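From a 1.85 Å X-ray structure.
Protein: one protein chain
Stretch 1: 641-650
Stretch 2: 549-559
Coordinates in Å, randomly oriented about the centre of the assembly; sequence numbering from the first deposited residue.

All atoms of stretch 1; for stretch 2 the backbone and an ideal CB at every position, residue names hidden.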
ATOM      1  N   ILE A 641       6.038   7.414  -0.030  1.00 17.60           N
ATOM      2  CA  ILE A 641       4.679   7.143   0.443  1.00 17.60           C
ATOM      3  C   ILE A 641       3.819   6.769  -0.762  1.00 19.38           C
ATOM      4  O   ILE A 641       3.545   7.610  -1.621  1.00 17.60           O
ATOM      5  CB  ILE A 641       4.104   8.369   1.175  1.00 17.34           C
ATOM      6  CG1 ILE A 641       5.054   8.811   2.300  1.00 18.79           C
ATOM      7  CG2 ILE A 641       2.703   8.090   1.684  1.00 19.12           C
ATOM      8  CD1 ILE A 641       4.764  10.180   2.856  1.00 22.14           C
ATOM      9  N   GLY A 642       3.357   5.515  -0.820  1.00 20.51           N
ATOM     10  CA  GLY A 642       2.825   4.987  -2.068  1.00 18.58           C
ATOM     11  C   GLY A 642       1.605   5.724  -2.588  1.00 16.74           C
ATOM     12  O   GLY A 642       1.487   5.972  -3.794  1.00 20.42           O
ATOM     13  N   ASN A 643       0.664   6.081  -1.698  1.00 16.75           N
ATOM     14  CA  ASN A 643      -0.563   6.687  -2.203  1.00 16.75           C
ATOM     15  C   ASN A 643      -0.315   8.063  -2.805  1.00 16.89           C
ATOM     16  O   ASN A 643      -1.154   8.560  -3.566  1.00 18.86           O
ATOM     17  CB  ASN A 643      -1.628   6.790  -1.107  1.00 19.20           C
ATOM     18  CG  ASN A 643      -1.292   7.847  -0.068  1.00 21.24           C
ATOM     19  OD1 ASN A 643      -0.366   7.669   0.720  1.00 22.71           O
ATOM     20  ND2 ASN A 643      -2.047   8.956  -0.058  1.00 18.28           N
ATOM     21  N   ILE A 644       0.824   8.677  -2.507  1.00 16.36           N
ATOM     22  CA  ILE A 644       1.022  10.040  -2.981  1.00 16.40           C
ATOM     23  C   ILE A 644       1.230  10.047  -4.485  1.00 16.73           C
ATOM     24  O   ILE A 644       0.904  11.033  -5.150  1.00 16.34           O
ATOM     25  CB  ILE A 644       2.174  10.716  -2.212  1.00 18.67           C
ATOM     26  CG1 ILE A 644       1.779  10.837  -0.732  1.00 19.45           C
ATOM     27  CG2 ILE A 644       2.478  12.106  -2.799  1.00 19.36           C
ATOM     28  CD1 ILE A 644       2.735  11.685   0.146  1.00 23.52           C
ATOM     29  N   MET A 645       1.727   8.951  -5.065  1.00 15.73           N
ATOM     30  CA  MET A 645       1.884   8.976  -6.517  1.00 18.61           C
ATOM     31  C   MET A 645       0.531   9.063  -7.226  1.00 16.11           C
ATOM     32  O   MET A 645       0.422   9.744  -8.258  1.00 18.16           O
ATOM     33  CB  MET A 645       2.725   7.781  -6.989  1.00 21.02           C
ATOM     34  CG  MET A 645       2.066   6.427  -7.007  1.00 18.10           C
ATOM     35  SD  MET A 645       3.301   5.214  -7.599  1.00 20.40           S
ATOM     36  CE  MET A 645       3.311   4.112  -6.197  1.00 20.48           C
ATOM     37  N   ALA A 646      -0.522   8.449  -6.665  1.00 14.34           N
ATOM     38  CA  ALA A 646      -1.860   8.640  -7.230  1.00 17.49           C
ATOM     39  C   ALA A 646      -2.328  10.081  -7.042  1.00 18.22           C
ATOM     40  O   ALA A 646      -2.878  10.694  -7.968  1.00 17.50           O
ATOM     41  CB  ALA A 646      -2.862   7.670  -6.585  1.00 15.53           C
ATOM     42  N   SER A 647      -2.098  10.638  -5.850  1.00 14.82           N
ATOM     43  CA  SER A 647      -2.450  12.036  -5.562  1.00 20.35           C
ATOM     44  C   SER A 647      -1.765  13.016  -6.496  1.00 19.02           C
ATOM     45  O   SER A 647      -2.339  14.066  -6.811  1.00 19.37           O
ATOM     46  CB  SER A 647      -2.052  12.392  -4.129  1.00 19.04           C
ATOM     47  OG  SER A 647      -2.886  11.706  -3.225  1.00 22.48           O
ATOM     48  N   ARG A 648      -0.538  12.725  -6.919  1.00 14.68           N
ATOM     49  CA  ARG A 648       0.175  13.685  -7.760  1.00 19.25           C
ATOM     50  C   ARG A 648      -0.503  13.839  -9.115  1.00 20.58           C
ATOM     51  O   ARG A 648      -0.500  14.939  -9.695  1.00 19.24           O
ATOM     52  CB  ARG A 648       1.630  13.257  -7.956  1.00 19.32           C
ATOM     53  CG  ARG A 648       2.516  13.474  -6.734  1.00 20.50           C
ATOM     54  CD  ARG A 648       3.953  13.092  -7.060  1.00 22.13           C
ATOM     55  NE  ARG A 648       4.632  12.514  -5.906  1.00 23.60           N
ATOM     56  CZ  ARG A 648       5.221  13.230  -4.951  1.00 23.93           C
ATOM     57  NH1 ARG A 648       5.223  14.563  -5.016  1.00 23.60           N
ATOM     58  NH2 ARG A 648       5.808  12.612  -3.930  1.00 21.80           N
ATOM     59  N   ILE A 649      -1.079  12.750  -9.628  1.00 17.09           N
ATOM     60  CA  ILE A 649      -1.848  12.819 -10.872  1.00 16.60           C
ATOM     61  C   ILE A 649      -3.147  13.586 -10.646  1.00 17.35           C
ATOM     62  O   ILE A 649      -3.497  14.482 -11.427  1.00 20.66           O
ATOM     63  CB  ILE A 649      -2.107  11.400 -11.416  1.00 17.64           C
ATOM     64  CG1 ILE A 649      -0.835  10.860 -12.065  1.00 18.55           C
ATOM     65  CG2 ILE A 649      -3.306  11.387 -12.413  1.00 15.85           C
ATOM     66  CD1 ILE A 649      -0.361  11.706 -13.272  1.00 24.06           C
ATOM     67  N   SER A 650      -3.861  13.273  -9.558  1.00 16.42           N
ATOM     68  CA  SER A 650      -5.083  14.020  -9.228  1.00 18.89           C
ATOM     69  C   SER A 650      -4.811  15.500  -9.009  1.00 20.36           C
ATOM     70  O   SER A 650      -5.671  16.343  -9.313  1.00 17.31           O
ATOM     71  CB  SER A 650      -5.746  13.457  -7.970  1.00 21.08           C
ATOM     72  OG  SER A 650      -6.044  12.082  -8.138  1.00 22.47           O
ATOM     73  N   UNK A 549      15.070  14.519  -5.375  1.00 29.36           N
ATOM     74  CA  UNK A 549      14.271  14.030  -6.484  1.00 27.74           C
ATOM     75  C   UNK A 549      13.310  12.948  -6.000  1.00 25.61           C
ATOM     76  O   UNK A 549      13.586  12.241  -5.026  1.00 28.07           O
ATOM     77  CB  UNK A 549      15.170  13.493  -7.600  1.00 27.74           C
ATOM     78  N   UNK A 550      12.175  12.822  -6.685  1.00 24.45           N
ATOM     79  CA  UNK A 550      11.250  11.729  -6.390  1.00 19.48           C
ATOM     80  C   UNK A 550      11.812  10.402  -6.900  1.00 18.36           C
ATOM     81  O   UNK A 550      12.488  10.349  -7.927  1.00 21.28           O
ATOM     82  CB  UNK A 550       9.880  12.001  -7.014  1.00 19.48           C
ATOM     83  N   UNK A 551      11.516   9.314  -6.188  1.00 18.27           N
ATOM     84  CA  UNK A 551      12.060   8.017  -6.592  1.00 16.25           C
ATOM     85  C   UNK A 551      11.448   7.595  -7.930  1.00 14.43           C
ATOM     86  O   UNK A 551      10.332   8.022  -8.276  1.00 15.51           O
ATOM     87  CB  UNK A 551      11.793   6.958  -5.520  1.00 16.25           C
ATOM     88  N   UNK A 552      12.139   6.760  -8.705  1.00 13.90           N
ATOM     89  CA  UNK A 552      11.619   6.379 -10.033  1.00 17.27           C
ATOM     90  C   UNK A 552      10.283   5.665 -10.005  1.00 16.20           C
ATOM     91  O   UNK A 552       9.527   5.812 -10.968  1.00 17.91           O
ATOM     92  CB  UNK A 552      12.634   5.480 -10.743  1.00 17.27           C
ATOM     93  N   UNK A 553       9.940   4.923  -8.936  1.00 14.97           N
ATOM     94  CA  UNK A 553       8.614   4.289  -8.888  1.00 15.70           C
ATOM     95  C   UNK A 553       7.498   5.314  -9.116  1.00 18.11           C
ATOM     96  O   UNK A 553       6.550   5.071  -9.876  1.00 15.65           O
ATOM     97  CB  UNK A 553       8.410   3.588  -7.544  1.00 15.70           C
ATOM     98  N   UNK A 554       7.602   6.476  -8.473  1.00 13.20           N
ATOM     99  CA  UNK A 554       6.551   7.479  -8.619  1.00 15.62           C
ATOM    100  C   UNK A 554       6.655   8.213  -9.954  1.00 17.88           C
ATOM    101  O   UNK A 554       5.636   8.463 -10.603  1.00 17.38           O
ATOM    102  CB  UNK A 554       6.616   8.482  -7.466  1.00 15.62           C
ATOM    103  N   UNK A 555       7.871   8.528 -10.407  1.00 14.50           N
ATOM    104  CA  UNK A 555       8.000   9.236 -11.683  1.00 17.55           C
ATOM    105  C   UNK A 555       7.503   8.382 -12.846  1.00 17.07           C
ATOM    106  O   UNK A 555       6.834   8.886 -13.757  1.00 17.14           O
ATOM    107  CB  UNK A 555       9.456   9.643 -11.920  1.00 17.55           C
ATOM    108  N   UNK A 556       7.847   7.091 -12.845  1.00 16.26           N
ATOM    109  CA  UNK A 556       7.396   6.203 -13.913  1.00 15.02           C
ATOM    110  C   UNK A 556       5.882   6.114 -13.960  1.00 18.06           C
ATOM    111  O   UNK A 556       5.293   6.149 -15.048  1.00 17.27           O
ATOM    112  CB  UNK A 556       7.994   4.806 -13.733  1.00 15.02           C
ATOM    113  N   UNK A 557       5.236   5.960 -12.790  1.00 17.11           N
ATOM    114  CA  UNK A 557       3.779   5.871 -12.743  1.00 15.11           C
ATOM    115  C   UNK A 557       3.145   7.169 -13.228  1.00 16.01           C
ATOM    116  O   UNK A 557       2.142   7.159 -13.955  1.00 15.58           O
ATOM    117  CB  UNK A 557       3.306   5.549 -11.324  1.00 15.11           C
ATOM    118  N   UNK A 558       3.717   8.299 -12.836  1.00 13.58           N
ATOM    119  CA  UNK A 558       3.114   9.582 -13.184  1.00 16.39           C
ATOM    120  C   UNK A 558       3.145   9.807 -14.686  1.00 15.71           C
ATOM    121  O   UNK A 558       2.176  10.309 -15.269  1.00 15.11           O
ATOM    122  CB  UNK A 558       3.833  10.725 -12.466  1.00 16.39           C
ATOM    123  N   UNK A 559       4.262   9.452 -15.328  1.00 16.07           N
ATOM    124  CA  UNK A 559       4.389   9.664 -16.767  1.00 16.12           C
ATOM    125  C   UNK A 559       3.399   8.807 -17.554  1.00 17.57           C
ATOM    126  O   UNK A 559       2.739   9.308 -18.472  1.00 16.66           O
ATOM    127  CB  UNK A 559       5.818   9.358 -17.220  1.00 16.12           C
TER

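Position 549 lies in an extended segment, with no atom of stretch 1 within 5.5 Å of its ideal CB. The residue is Cys 549, which makes no contact.

At 550 the backbone is still extended, but CA-to-CB points toward stretch 1. The ideal CB lies 5.1 Å from Arg 648 NH2. An apolar chain could lie on the guanidinium, and an acidic or amide group could also suit. The residue is Leu 550. Its CD1 packs over one face of the guanidinium, 3.6 Å from Arg 648 CZ.

Position 551 comes right before the helix, at the N-cap. Ser, Thr, Asp or Asn would be usual. The residue is Ile 551, which has no side-chain group to cap the helix.

Position 552 is the first helical residue and out of reach. Its phi of -61° suits proline. It is Pro 552.

At 553 CA-to-CB points sideways. The ideal CB is 5.3 Å from Met 645 CE, so a longer chain, apolar or polar, could reach the methionine. The residue is Gln 553, with OE1 3.7 Å from Met 645 CE.

Position 554 faces stretch 1. Its ideal CB is 4.0 Å from Met 645 CB and 4.8 Å from Arg 648 NE. The guanidinium offers donors, and the carbonyl of Ile 641 offers an acceptor. Glu would suit the first; Gln can serve both. The residue is Gln 554, a knob among Gly 642, Ile 644, Met 645 and Arg 648. Its OE1 accepts hydrogen bonds from Arg 648 NE (2.9 Å) and Arg 648 NH2 (3.1 Å). Its NE2 gives a weak one to Ile 641 O (2.8 Å). The amide thus links Ile 641 to Arg 648.

Position 555 points away and 556 is out of reach. They are Leu 555 and Met 556.

At 557 CA-to-CB points toward stretch 1, and the ideal CB is 3.7 Å from Met 645 SD. Ile 649 offers more apolar surface, so a flexible apolar chain such as Met or Leu would suit. The residue is Met 557. Its SD lies 3.7 Å from Met 645 CG, and its CE lies 3.6 Å from Ile 649 CG1.

Position 558 points sideways, its ideal CB 4.4 Å from Ile 649 CD1. A long apolar chain could also reach the aliphatic part of Arg 648. The residue is Met 558, whose CE lies 3.5 Å from Arg 648 CD.

Position 559 points away; it is Gln 559, without contact.

Stretch 2 (549-559) CLIPQQLMMMQ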
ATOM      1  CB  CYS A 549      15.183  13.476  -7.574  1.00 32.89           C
ATOM      2  SG  CYS A 549      14.386  13.208  -9.157  1.00 39.62           S
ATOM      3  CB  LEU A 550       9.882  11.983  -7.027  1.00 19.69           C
ATOM      4  CG  LEU A 550       9.252  13.373  -6.913  1.00 23.92           C
ATOM      5  CD1 LEU A 550       7.824  13.305  -7.456  1.00 24.94           C
ATOM      6  CD2 LEU A 550       9.249  13.859  -5.468  1.00 23.00           C
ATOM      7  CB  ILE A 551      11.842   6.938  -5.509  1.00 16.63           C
ATOM      8  CG1 ILE A 551      10.342   6.667  -5.267  1.00 16.86           C
ATOM      9  CG2 ILE A 551      12.563   7.322  -4.209  1.00 16.60           C
ATOM     10  CD1 ILE A 551      10.064   5.311  -4.524  1.00 15.53           C
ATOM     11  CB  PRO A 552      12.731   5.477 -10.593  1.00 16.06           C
ATOM     12  CG  PRO A 552      13.974   5.957  -9.907  1.00 20.43           C
ATOM     13  CD  PRO A 552      13.546   6.354  -8.520  1.00 17.35           C
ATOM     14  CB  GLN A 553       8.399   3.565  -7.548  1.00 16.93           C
ATOM     15  CG  GLN A 553       7.057   2.760  -7.490  1.00 19.73           C
ATOM     16  CD  GLN A 553       6.689   2.269  -6.096  1.00 18.26           C
ATOM     17  OE1 GLN A 553       6.703   3.033  -5.127  1.00 20.54           O
ATOM     18  NE2 GLN A 553       6.327   0.988  -5.992  1.00 21.02           N
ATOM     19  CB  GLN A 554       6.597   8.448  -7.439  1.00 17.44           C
ATOM     20  CG  GLN A 554       6.281   7.730  -6.105  1.00 18.28           C
ATOM     21  CD  GLN A 554       5.535   8.609  -5.089  1.00 18.30           C
ATOM     22  OE1 GLN A 554       5.447   9.836  -5.239  1.00 20.79           O
ATOM     23  NE2 GLN A 554       4.995   7.970  -4.040  1.00 17.19           N
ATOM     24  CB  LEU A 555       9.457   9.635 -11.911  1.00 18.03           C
ATOM     25  CG  LEU A 555       9.960  10.663 -10.900  1.00 19.40           C
ATOM     26  CD1 LEU A 555      11.464  10.781 -10.960  1.00 22.94           C
ATOM     27  CD2 LEU A 555       9.299  11.992 -11.166  1.00 25.95           C
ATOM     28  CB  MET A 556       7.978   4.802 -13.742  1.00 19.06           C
ATOM     29  CG  MET A 556       9.456   4.721 -13.961  1.00 23.62           C
ATOM     30  SD  MET A 556       9.835   4.350 -15.679  1.00 35.76           S
ATOM     31  CE  MET A 556       9.250   2.661 -15.809  1.00 20.83           C
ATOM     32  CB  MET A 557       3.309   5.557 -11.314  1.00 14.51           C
ATOM     33  CG  MET A 557       1.791   5.742 -11.102  1.00 18.30           C
ATOM     34  SD  MET A 557       1.353   7.417 -10.517  1.00 24.28           S
ATOM     35  CE  MET A 557      -0.388   7.482 -10.949  1.00 20.29           C
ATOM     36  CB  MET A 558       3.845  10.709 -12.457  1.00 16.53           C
ATOM     37  CG  MET A 558       3.511  10.772 -10.973  1.00 20.10           C
ATOM     38  SD  MET A 558       4.896  11.528 -10.097  1.00 31.05           S
ATOM     39  CE  MET A 558       4.569  13.233 -10.510  1.00 26.34           C
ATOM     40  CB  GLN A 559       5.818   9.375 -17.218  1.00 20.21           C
ATOM     41  CG  GLN A 559       6.081   9.700 -18.657  1.00 24.74           C
ATOM     42  CD  GLN A 559       7.558   9.908 -18.921  1.00 32.35           C
ATOM     43  OE1 GLN A 559       8.335   8.953 -18.918  1.00 34.41           O
ATOM     44  NE2 GLN A 559       7.955  11.166 -19.127  1.00 33.20           N
TER
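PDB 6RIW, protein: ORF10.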